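Local coordinates for protein glutaconate coenzyme a-transferase (Acidaminococcus fermentans, PDB 1POI) that transfers coenzyme A from acetyl-CoA to (R)-2-hydroxyglutarate and related acids such as glutaconate, a step of glutamate degradation, at residues D58-N71 / R85-D99. Numbering follows the deposited sequence.
Sequences DMLIGNGRVKAYIN and RFRKWFEAGKLTMED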
# COMPACT_ATOMS: atom_id res chain seq x y z
N ASP A 58 -21.90 -29.93 7.44
CA ASP A 58 -22.89 -30.41 8.40
C ASP A 58 -24.26 -30.16 7.84
O ASP A 58 -25.13 -31.03 7.87
CB ASP A 58 -22.79 -29.69 9.72
CG ASP A 58 -23.40 -30.48 10.85
OD1 ASP A 58 -22.98 -31.65 11.00
OD2 ASP A 58 -24.27 -29.96 11.59
N MET A 59 -24.47 -28.98 7.29
CA MET A 59 -25.76 -28.67 6.74
C MET A 59 -26.13 -29.61 5.60
O MET A 59 -27.25 -30.14 5.59
CB MET A 59 -25.82 -27.20 6.36
CG MET A 59 -25.72 -26.29 7.58
SD MET A 59 -25.92 -24.58 7.12
CE MET A 59 -27.64 -24.47 6.97
N LEU A 60 -25.19 -29.90 4.71
CA LEU A 60 -25.43 -30.81 3.59
C LEU A 60 -25.77 -32.22 4.11
O LEU A 60 -26.76 -32.81 3.69
CB LEU A 60 -24.20 -30.89 2.67
CG LEU A 60 -23.81 -29.61 1.92
CD1 LEU A 60 -22.50 -29.80 1.16
CD2 LEU A 60 -24.94 -29.17 0.99
N ILE A 61 -24.96 -32.73 5.03
CA ILE A 61 -25.19 -34.06 5.60
C ILE A 61 -26.57 -34.16 6.26
O ILE A 61 -27.38 -35.00 5.88
CB ILE A 61 -24.12 -34.40 6.63
CG1 ILE A 61 -22.75 -34.51 5.96
CG2 ILE A 61 -24.46 -35.69 7.34
CD1 ILE A 61 -21.64 -34.72 6.94
N GLY A 62 -26.82 -33.28 7.24
CA GLY A 62 -28.09 -33.26 7.94
C GLY A 62 -29.28 -33.15 7.01
O GLY A 62 -30.34 -33.68 7.31
N ASN A 63 -29.14 -32.42 5.91
CA ASN A 63 -30.20 -32.31 4.93
C ASN A 63 -30.13 -33.51 3.95
O ASN A 63 -30.63 -33.45 2.82
CB ASN A 63 -30.09 -31.01 4.14
CG ASN A 63 -30.67 -29.81 4.88
OD1 ASN A 63 -31.84 -29.45 4.69
ND2 ASN A 63 -29.84 -29.16 5.69
N GLY A 64 -29.48 -34.58 4.38
CA GLY A 64 -29.35 -35.78 3.56
C GLY A 64 -28.88 -35.64 2.11
O GLY A 64 -29.30 -36.44 1.27
N ARG A 65 -28.00 -34.67 1.83
CA ARG A 65 -27.49 -34.45 0.48
C ARG A 65 -26.13 -35.10 0.17
O ARG A 65 -25.53 -34.78 -0.85
CB ARG A 65 -27.36 -32.96 0.16
CG ARG A 65 -28.53 -32.10 0.56
CD ARG A 65 -29.76 -32.30 -0.27
NE ARG A 65 -30.86 -31.47 0.24
CZ ARG A 65 -31.28 -30.35 -0.34
NH1 ARG A 65 -30.72 -29.92 -1.46
NH2 ARG A 65 -32.26 -29.63 0.20
N VAL A 66 -25.67 -36.04 0.98
CA VAL A 66 -24.36 -36.62 0.74
C VAL A 66 -24.40 -38.14 0.64
O VAL A 66 -24.81 -38.84 1.58
CB VAL A 66 -23.36 -36.14 1.82
CG1 VAL A 66 -22.02 -36.81 1.65
CG2 VAL A 66 -23.18 -34.63 1.74
N LYS A 67 -23.94 -38.65 -0.51
CA LYS A 67 -23.93 -40.08 -0.84
C LYS A 67 -22.75 -40.75 -0.14
O LYS A 67 -22.90 -41.79 0.49
CB LYS A 67 -23.83 -40.23 -2.36
CG LYS A 67 -24.11 -41.62 -2.92
CD LYS A 67 -24.10 -41.65 -4.46
CE LYS A 67 -22.69 -41.52 -5.04
NZ LYS A 67 -22.61 -41.81 -6.53
N ALA A 68 -21.59 -40.13 -0.25
CA ALA A 68 -20.37 -40.61 0.39
C ALA A 68 -19.60 -39.36 0.79
O ALA A 68 -19.57 -38.37 0.04
CB ALA A 68 -19.57 -41.44 -0.59
N TYR A 69 -18.99 -39.41 1.96
CA TYR A 69 -18.25 -38.28 2.50
C TYR A 69 -16.86 -38.76 2.90
O TYR A 69 -16.73 -39.75 3.64
CB TYR A 69 -19.02 -37.76 3.70
CG TYR A 69 -18.39 -36.63 4.47
CD1 TYR A 69 -18.16 -35.38 3.89
CD2 TYR A 69 -18.05 -36.81 5.82
CE1 TYR A 69 -17.60 -34.33 4.63
CE2 TYR A 69 -17.50 -35.79 6.56
CZ TYR A 69 -17.28 -34.55 5.97
OH TYR A 69 -16.75 -33.55 6.75
N ILE A 70 -15.82 -38.10 2.36
CA ILE A 70 -14.43 -38.47 2.65
C ILE A 70 -14.01 -37.53 3.78
O ILE A 70 -13.89 -36.32 3.61
CB ILE A 70 -13.49 -38.33 1.37
CG1 ILE A 70 -14.16 -38.92 0.10
CG2 ILE A 70 -12.16 -39.06 1.59
CD1 ILE A 70 -14.63 -40.36 0.23
N ASN A 71 -13.70 -38.12 4.92
CA ASN A 71 -13.44 -37.34 6.12
C ASN A 71 -12.09 -37.37 6.84
O ASN A 71 -11.45 -38.44 6.98
CB ASN A 71 -14.53 -37.72 7.12
CG ASN A 71 -14.56 -36.82 8.31
OD1 ASN A 71 -15.02 -35.68 8.22
ND2 ASN A 71 -14.04 -37.30 9.44
N ARG A 85 -25.07 -32.92 13.23
CA ARG A 85 -25.79 -33.66 12.19
C ARG A 85 -24.85 -34.75 11.68
O ARG A 85 -25.24 -35.90 11.50
CB ARG A 85 -26.18 -32.74 11.03
CG ARG A 85 -27.56 -32.07 11.13
CD ARG A 85 -28.22 -32.21 12.49
NE ARG A 85 -28.93 -33.47 12.68
CZ ARG A 85 -29.01 -34.11 13.85
NH1 ARG A 85 -28.44 -33.61 14.94
NH2 ARG A 85 -29.69 -35.24 13.94
N PHE A 86 -23.58 -34.37 11.53
CA PHE A 86 -22.51 -35.23 11.08
C PHE A 86 -22.38 -36.47 11.98
O PHE A 86 -22.64 -37.57 11.53
CB PHE A 86 -21.19 -34.40 11.02
CG PHE A 86 -19.92 -35.22 11.05
CD1 PHE A 86 -19.42 -35.80 9.90
CD2 PHE A 86 -19.23 -35.42 12.25
CE1 PHE A 86 -18.26 -36.59 9.94
CE2 PHE A 86 -18.08 -36.19 12.30
CZ PHE A 86 -17.59 -36.78 11.14
N ARG A 87 -22.06 -36.31 13.26
CA ARG A 87 -21.90 -37.47 14.13
C ARG A 87 -23.18 -38.25 14.37
O ARG A 87 -23.13 -39.42 14.76
CB ARG A 87 -21.24 -37.10 15.46
CG ARG A 87 -22.07 -36.21 16.37
CD ARG A 87 -22.34 -36.89 17.73
NE ARG A 87 -21.14 -37.17 18.53
CZ ARG A 87 -20.44 -36.25 19.21
NH1 ARG A 87 -20.81 -34.96 19.19
NH2 ARG A 87 -19.39 -36.62 19.94
N LYS A 88 -24.32 -37.62 14.13
CA LYS A 88 -25.60 -38.30 14.34
C LYS A 88 -25.90 -39.21 13.16
O LYS A 88 -26.16 -40.41 13.33
CB LYS A 88 -26.74 -37.28 14.54
CG LYS A 88 -28.00 -37.86 15.14
CD LYS A 88 -27.69 -38.76 16.34
CE LYS A 88 -27.77 -40.25 15.98
NZ LYS A 88 -27.11 -41.12 17.02
N TRP A 89 -25.85 -38.66 11.96
CA TRP A 89 -26.09 -39.47 10.80
C TRP A 89 -25.09 -40.60 10.68
O TRP A 89 -25.46 -41.71 10.32
CB TRP A 89 -26.10 -38.62 9.56
CG TRP A 89 -27.35 -37.88 9.41
CD1 TRP A 89 -27.97 -37.13 10.35
CD2 TRP A 89 -28.14 -37.80 8.22
NE1 TRP A 89 -29.11 -36.56 9.82
CE2 TRP A 89 -29.23 -36.96 8.51
CE3 TRP A 89 -28.02 -38.35 6.94
CZ2 TRP A 89 -30.21 -36.66 7.56
CZ3 TRP A 89 -28.99 -38.05 6.00
CH2 TRP A 89 -30.07 -37.22 6.31
N PHE A 90 -23.83 -40.35 10.98
CA PHE A 90 -22.87 -41.44 10.90
C PHE A 90 -23.21 -42.47 11.98
O PHE A 90 -23.18 -43.68 11.73
CB PHE A 90 -21.42 -40.98 11.03
CG PHE A 90 -20.43 -42.11 11.00
CD1 PHE A 90 -20.13 -42.74 9.81
CD2 PHE A 90 -19.85 -42.58 12.16
CE1 PHE A 90 -19.27 -43.83 9.77
CE2 PHE A 90 -18.98 -43.68 12.13
CZ PHE A 90 -18.69 -44.30 10.94
N GLU A 91 -23.52 -42.00 13.19
CA GLU A 91 -23.87 -42.88 14.29
C GLU A 91 -25.16 -43.64 13.98
O GLU A 91 -25.36 -44.76 14.44
CB GLU A 91 -24.05 -42.09 15.57
CG GLU A 91 -22.83 -42.10 16.48
CD GLU A 91 -22.94 -41.14 17.67
OE1 GLU A 91 -24.06 -40.66 17.98
OE2 GLU A 91 -21.89 -40.87 18.29
N ALA A 92 -26.03 -43.03 13.20
CA ALA A 92 -27.27 -43.68 12.84
C ALA A 92 -27.06 -44.78 11.78
O ALA A 92 -27.83 -45.74 11.69
CB ALA A 92 -28.25 -42.63 12.32
N GLY A 93 -25.97 -44.67 11.02
CA GLY A 93 -25.70 -45.62 9.96
C GLY A 93 -26.39 -45.10 8.71
O GLY A 93 -26.66 -45.86 7.79
N LYS A 94 -26.61 -43.80 8.66
CA LYS A 94 -27.28 -43.15 7.54
C LYS A 94 -26.37 -42.38 6.61
O LYS A 94 -26.86 -41.65 5.75
CB LYS A 94 -28.33 -42.18 8.07
CG LYS A 94 -29.28 -42.78 9.08
CD LYS A 94 -30.63 -42.08 9.01
CE LYS A 94 -30.54 -40.63 9.40
NZ LYS A 94 -31.73 -39.84 8.95
N LEU A 95 -25.06 -42.47 6.82
CA LEU A 95 -24.09 -41.75 5.99
C LEU A 95 -22.93 -42.66 5.61
O LEU A 95 -22.39 -43.36 6.48
CB LEU A 95 -23.55 -40.54 6.76
CG LEU A 95 -22.34 -39.76 6.23
CD1 LEU A 95 -22.77 -38.88 5.05
CD2 LEU A 95 -21.70 -38.94 7.37
N THR A 96 -22.60 -42.69 4.31
CA THR A 96 -21.48 -43.50 3.79
C THR A 96 -20.25 -42.62 4.02
O THR A 96 -20.13 -41.55 3.42
CB THR A 96 -21.57 -43.74 2.23
OG1 THR A 96 -22.90 -44.11 1.83
CG2 THR A 96 -20.62 -44.84 1.82
N MET A 97 -19.28 -43.10 4.79
CA MET A 97 -18.12 -42.26 5.08
C MET A 97 -16.77 -42.93 5.25
O MET A 97 -16.63 -43.95 5.92
CB MET A 97 -18.41 -41.46 6.36
CG MET A 97 -17.28 -40.54 6.81
SD MET A 97 -17.63 -39.80 8.37
CE MET A 97 -16.73 -40.89 9.39
N GLU A 98 -15.74 -42.28 4.69
CA GLU A 98 -14.37 -42.78 4.80
C GLU A 98 -13.55 -41.79 5.64
O GLU A 98 -13.83 -40.59 5.66
CB GLU A 98 -13.74 -42.93 3.41
CG GLU A 98 -12.43 -43.70 3.39
CD GLU A 98 -12.51 -45.04 4.13
OE1 GLU A 98 -12.35 -45.05 5.37
OE2 GLU A 98 -12.70 -46.09 3.50
N ASP A 99 -12.56 -42.30 6.35
CA ASP A 99 -11.68 -41.49 7.17
C ASP A 99 -10.26 -41.58 6.66
O ASP A 99 -9.70 -42.67 6.56
CB ASP A 99 -11.62 -42.02 8.60
CG ASP A 99 -12.63 -41.38 9.51
OD1 ASP A 99 -12.83 -40.14 9.44
OD2 ASP A 99 -13.21 -42.15 10.29
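Strands 68-71 and 96-99 run parallel, their axes 17° apart, and the helices that precede them, 58-62 and 85-92, cross at 35°; this is the beta-alpha-beta arrangement of a Rossmann-like parallel sheet, with 96-99 an outermost strand within the chain. Backbone bonds fix the register: Y69 N donates to T96 O, E98 N to Y69 O at 2.9 Å, and N71 N to E98 O. Just before this ladder, T96 OG1 donates to K67 O at 2.7 Å, nearly in line with the carbonyl.

Between sheet and helices, I61 CD1 lies over the centre of the Y69 ring and meets the edge of F86, with CD1 of F86 3.9 Å away. The two aromatic rings touch rim to rim, neither over the face of the other. At the helix crossing, W89 turns one face to I61 O and G62 CA, while K94 CE lies over the opposite face. An alanine in place of W89 would probably leave I61 O and G62 CA, in the last turn of helix 58-62, without their flat cover and open a gap between the helices. With CG anti to the backbone N, D58 swings its carboxylate to segment 85-92, where OD1 accepts a bond from F86 N at 2.8 Å, while its OD2 is hydrogen-bonded to Y263. D99 OD2 is bound by basic and aromatic side chains of another protein chain; its OD1 receives N71 ND2 at 3.1 Å, in the amide plane and almost straight at 177°.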